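Local coordinates for RNA-binding protein Smaug (Drosophila melanogaster, PDB 1OXJ) that recognises RNA through its SAM domain, which in this crystallised RNA-binding domain is joined to a helical PHAT domain, at residues 17-20 / 21-24; 24-27 / 28-31. All coordinates share one frame; numbering follows the deposited sequence.

Overall arrangement
Contacts 1 and 2 follow one another through the connection between helix 10-16 and helix 31-34, in the part of the chain that belongs to the SAM family. Contact 1 (17-20 with 21-24) comes first, and contact 2 (24-27 with 28-31) starts on E24, the residue at which contact 1 ends; their centres lie about 12 Å apart. Each sits 18 to 19 Å from the centre of the chain, on the same side of it. Both reach helix 10-16, through I23 and F26, while L19 and Y22 of contact 1 also touch helix 49-77. The connection thus passes from a Schellman turn through 3-10 turns to the N-cap of helix 31-34, joining helices of the domain through which Smaug recognises RNA.

Contact 1: residues 17-20 / 21-24; sequences LRLH and KYIE
H20 and I23 meet side by side where the chain, having left helix 10-16 through a Schellman motif with R18 at positive phi, enters a 3-10 segment of the SAM domain. Two successive i to i+3 bonds mark the 3-10 winding. Y22 N donates to L19 O at 2.9 Å with a nearly straight N-H...O angle of 166°, and I23 N donates to H20 O at 3.0 Å; in both the donor stands above the carbonyl plane, off the lone pairs.

The close packing is at the imidazole. CG of H20 is anti to the backbone N (chi1 -168°), which swings the ring alongside I23, whose CB sits over one face, 4.0 Å from the ring centroid and 17° off the normal: a CH-pi contact. The branches of I23 divide the ring between them, CG2 nearing CE1 of H20 at 3.8 Å and CG1 nearing NE2 of H20 at 3.9 Å. I23 also packs on I10 and L14 of helix 10-16.

The other pair is looser. L19, buried against A51 and K54 of helix 49-77, reaches Y22 by a single methyl, and Y22 itself leans on A51. On the exposed side K21 runs out fully extended, with CG above one face of the Y22 ring, near its rim. Between the leucine methyl and the aromatic ring, CD2 of L19 stops 4.2 Å from CD1 of Y22.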
# COMPACT_ATOMS: atom_id res chain seq x y z
N LEU A 17 -9.10 7.14 5.07
CA LEU A 17 -8.54 8.23 5.86
C LEU A 17 -9.63 9.16 6.38
O LEU A 17 -9.33 10.19 6.99
CB LEU A 17 -7.58 9.05 5.00
CG LEU A 17 -6.47 8.36 4.20
CD1 LEU A 17 -5.79 9.39 3.31
CD2 LEU A 17 -5.47 7.71 5.13
N ARG A 18 -10.88 8.81 6.10
CA ARG A 18 -12.02 9.63 6.49
C ARG A 18 -11.94 10.99 5.80
O ARG A 18 -12.22 12.03 6.41
CB ARG A 18 -12.07 9.80 8.01
CG ARG A 18 -12.46 8.52 8.75
CD ARG A 18 -13.00 8.82 10.14
NE ARG A 18 -14.12 9.76 10.10
CZ ARG A 18 -15.28 9.52 9.49
NH1 ARG A 18 -15.49 8.37 8.86
NH2 ARG A 18 -16.24 10.45 9.50
N LEU A 19 -11.57 10.97 4.53
CA LEU A 19 -11.45 12.19 3.73
C LEU A 19 -12.16 12.07 2.39
O LEU A 19 -11.88 12.85 1.47
CB LEU A 19 -9.97 12.52 3.51
CG LEU A 19 -9.19 13.02 4.72
CD1 LEU A 19 -7.69 13.00 4.42
CD2 LEU A 19 -9.66 14.43 5.09
N HIS A 20 -13.07 11.11 2.26
CA HIS A 20 -13.77 10.92 0.99
C HIS A 20 -14.62 12.13 0.63
O HIS A 20 -15.10 12.25 -0.50
CB HIS A 20 -14.62 9.65 1.03
CG HIS A 20 -15.15 9.24 -0.31
ND1 HIS A 20 -16.34 9.71 -0.82
CD2 HIS A 20 -14.62 8.44 -1.27
CE1 HIS A 20 -16.52 9.22 -2.03
NE2 HIS A 20 -15.49 8.45 -2.33
N LYS A 21 -14.79 13.04 1.58
CA LYS A 21 -15.53 14.27 1.33
C LYS A 21 -14.84 15.02 0.18
O LYS A 21 -15.48 15.77 -0.56
CB LYS A 21 -15.50 15.13 2.60
CG LYS A 21 -15.90 16.57 2.42
CD LYS A 21 -15.62 17.35 3.71
CE LYS A 21 -15.93 18.83 3.55
NZ LYS A 21 -15.70 19.59 4.81
N TYR A 22 -13.54 14.80 0.03
CA TYR A 22 -12.77 15.48 -1.00
C TYR A 22 -12.51 14.69 -2.28
O TYR A 22 -11.62 15.03 -3.04
CB TYR A 22 -11.44 15.96 -0.42
CG TYR A 22 -11.63 16.99 0.67
CD1 TYR A 22 -11.58 16.64 2.03
CD2 TYR A 22 -11.95 18.30 0.34
CE1 TYR A 22 -11.84 17.59 3.03
CE2 TYR A 22 -12.21 19.25 1.33
CZ TYR A 22 -12.16 18.89 2.67
OH TYR A 22 -12.43 19.85 3.63
N ILE A 23 -13.30 13.64 -2.52
CA ILE A 23 -13.12 12.83 -3.73
C ILE A 23 -13.11 13.66 -5.02
O ILE A 23 -12.30 13.41 -5.93
CB ILE A 23 -14.23 11.74 -3.84
CG1 ILE A 23 -13.98 10.85 -5.06
CG2 ILE A 23 -15.59 12.39 -3.98
CD1 ILE A 23 -12.72 10.01 -4.98
N GLU A 24 -13.99 14.65 -5.13
CA GLU A 24 -14.06 15.47 -6.34
C GLU A 24 -12.82 16.29 -6.66
O GLU A 24 -12.58 16.64 -7.82
CB GLU A 24 -15.27 16.41 -6.28
CG GLU A 24 -16.61 15.70 -6.34
CD GLU A 24 -16.75 14.83 -7.57
OE1 GLU A 24 -16.47 15.32 -8.68
OE2 GLU A 24 -17.15 13.66 -7.42

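Contact 2: residues 24-27 / 28-31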
# COMPACT_ATOMS: atom_id res chain seq x y z
N GLU A 24 -13.99 14.65 -5.13
CA GLU A 24 -14.06 15.47 -6.34
C GLU A 24 -12.82 16.29 -6.66
O GLU A 24 -12.58 16.64 -7.82
CB GLU A 24 -15.27 16.41 -6.28
CG GLU A 24 -16.61 15.70 -6.34
CD GLU A 24 -16.75 14.83 -7.57
OE1 GLU A 24 -16.47 15.32 -8.68
OE2 GLU A 24 -17.15 13.66 -7.42
N LEU A 25 -12.02 16.59 -5.64
CA LEU A 25 -10.81 17.36 -5.83
C LEU A 25 -9.86 16.65 -6.80
O LEU A 25 -9.10 17.31 -7.52
CB LEU A 25 -10.10 17.58 -4.50
CG LEU A 25 -8.67 18.11 -4.59
CD1 LEU A 25 -8.68 19.45 -5.33
CD2 LEU A 25 -8.08 18.25 -3.21
N PHE A 26 -9.91 15.32 -6.81
CA PHE A 26 -9.03 14.49 -7.65
C PHE A 26 -9.55 14.17 -9.06
O PHE A 26 -8.85 13.53 -9.84
CB PHE A 26 -8.71 13.18 -6.91
CG PHE A 26 -8.03 13.39 -5.58
CD1 PHE A 26 -8.77 13.79 -4.46
CD2 PHE A 26 -6.65 13.25 -5.46
CE1 PHE A 26 -8.14 14.05 -3.25
CE2 PHE A 26 -6.01 13.51 -4.24
CZ PHE A 26 -6.75 13.91 -3.14
N LYS A 27 -10.75 14.64 -9.37
CA LYS A 27 -11.42 14.42 -10.66
C LYS A 27 -10.57 14.01 -11.86
O LYS A 27 -10.62 12.86 -12.31
CB LYS A 27 -12.25 15.66 -11.03
CG LYS A 27 -13.01 15.54 -12.34
CD LYS A 27 -13.90 14.29 -12.40
CE LYS A 27 -15.00 14.30 -11.34
NZ LYS A 27 -14.45 14.12 -9.96
N ASN A 28 -9.82 14.95 -12.42
CA ASN A 28 -8.99 14.61 -13.57
C ASN A 28 -7.52 14.72 -13.23
O ASN A 28 -6.68 14.91 -14.11
CB ASN A 28 -9.31 15.52 -14.75
CG ASN A 28 -10.68 15.27 -15.32
OD1 ASN A 28 -11.02 14.13 -15.67
ND2 ASN A 28 -11.48 16.33 -15.43
N MET A 29 -7.22 14.60 -11.94
CA MET A 29 -5.85 14.71 -11.47
C MET A 29 -5.05 13.48 -11.85
O MET A 29 -5.54 12.35 -11.76
CB MET A 29 -5.83 14.87 -9.94
CG MET A 29 -4.49 15.34 -9.38
SD MET A 29 -4.60 15.75 -7.61
CE MET A 29 -5.63 17.02 -7.66
N THR A 30 -3.81 13.69 -12.28
CA THR A 30 -2.95 12.57 -12.63
C THR A 30 -2.20 12.17 -11.37
O THR A 30 -2.13 12.93 -10.40
CB THR A 30 -1.90 12.95 -13.68
OG1 THR A 30 -0.96 13.87 -13.10
CG2 THR A 30 -2.57 13.58 -14.88
N TYR A 31 -1.61 10.98 -11.41
CA TYR A 31 -0.86 10.46 -10.30
C TYR A 31 0.27 11.43 -9.92
O TYR A 31 0.44 11.77 -8.74
CB TYR A 31 -0.31 9.10 -10.69
CG TYR A 31 0.54 8.46 -9.63
CD1 TYR A 31 -0.01 7.62 -8.67
CD2 TYR A 31 1.91 8.67 -9.61
CE1 TYR A 31 0.78 7.00 -7.72
CE2 TYR A 31 2.72 8.06 -8.66
CZ TYR A 31 2.15 7.23 -7.72
OH TYR A 31 2.96 6.60 -6.81
O HOH W 1 -7.57 10.99 -10.41
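M29 reaches back across a turn to F26 and L25. Its CB lies 3.3 Å from O of F26, the same oxygen that accepts M29 N at 2.9 Å. CG is anti to the backbone N (chi1 -166°), and the chain runs on extended, so that SD arrives beside the phenyl ring, 3.9 Å from CD2 of F26. The sulfur stands 48° off the ring normal, so this Met-aromatic contact is oblique. A bend at chi3 (-64°) then brings CE to L25, 3.5 Å from O of L25 and more loosely beside its CG.

The turn ends the 3-10 segment of this SAM domain and leads to T30, the N-cap of helix 31-34. F26 O is gripped twice, by M29 N and by a water that also donates to O of M29 and so bridges the two carbonyls. The ring of F26 is buried against I10 and L14 of helix 10-16, and I37 touches both F26 and M29. On the exposed flank K27 folds back into a salt bridge, its NZ 2.7 Å from OE1 of E24 and above the carboxylate plane, while its CG lies 3.5 Å from ND2 of N28.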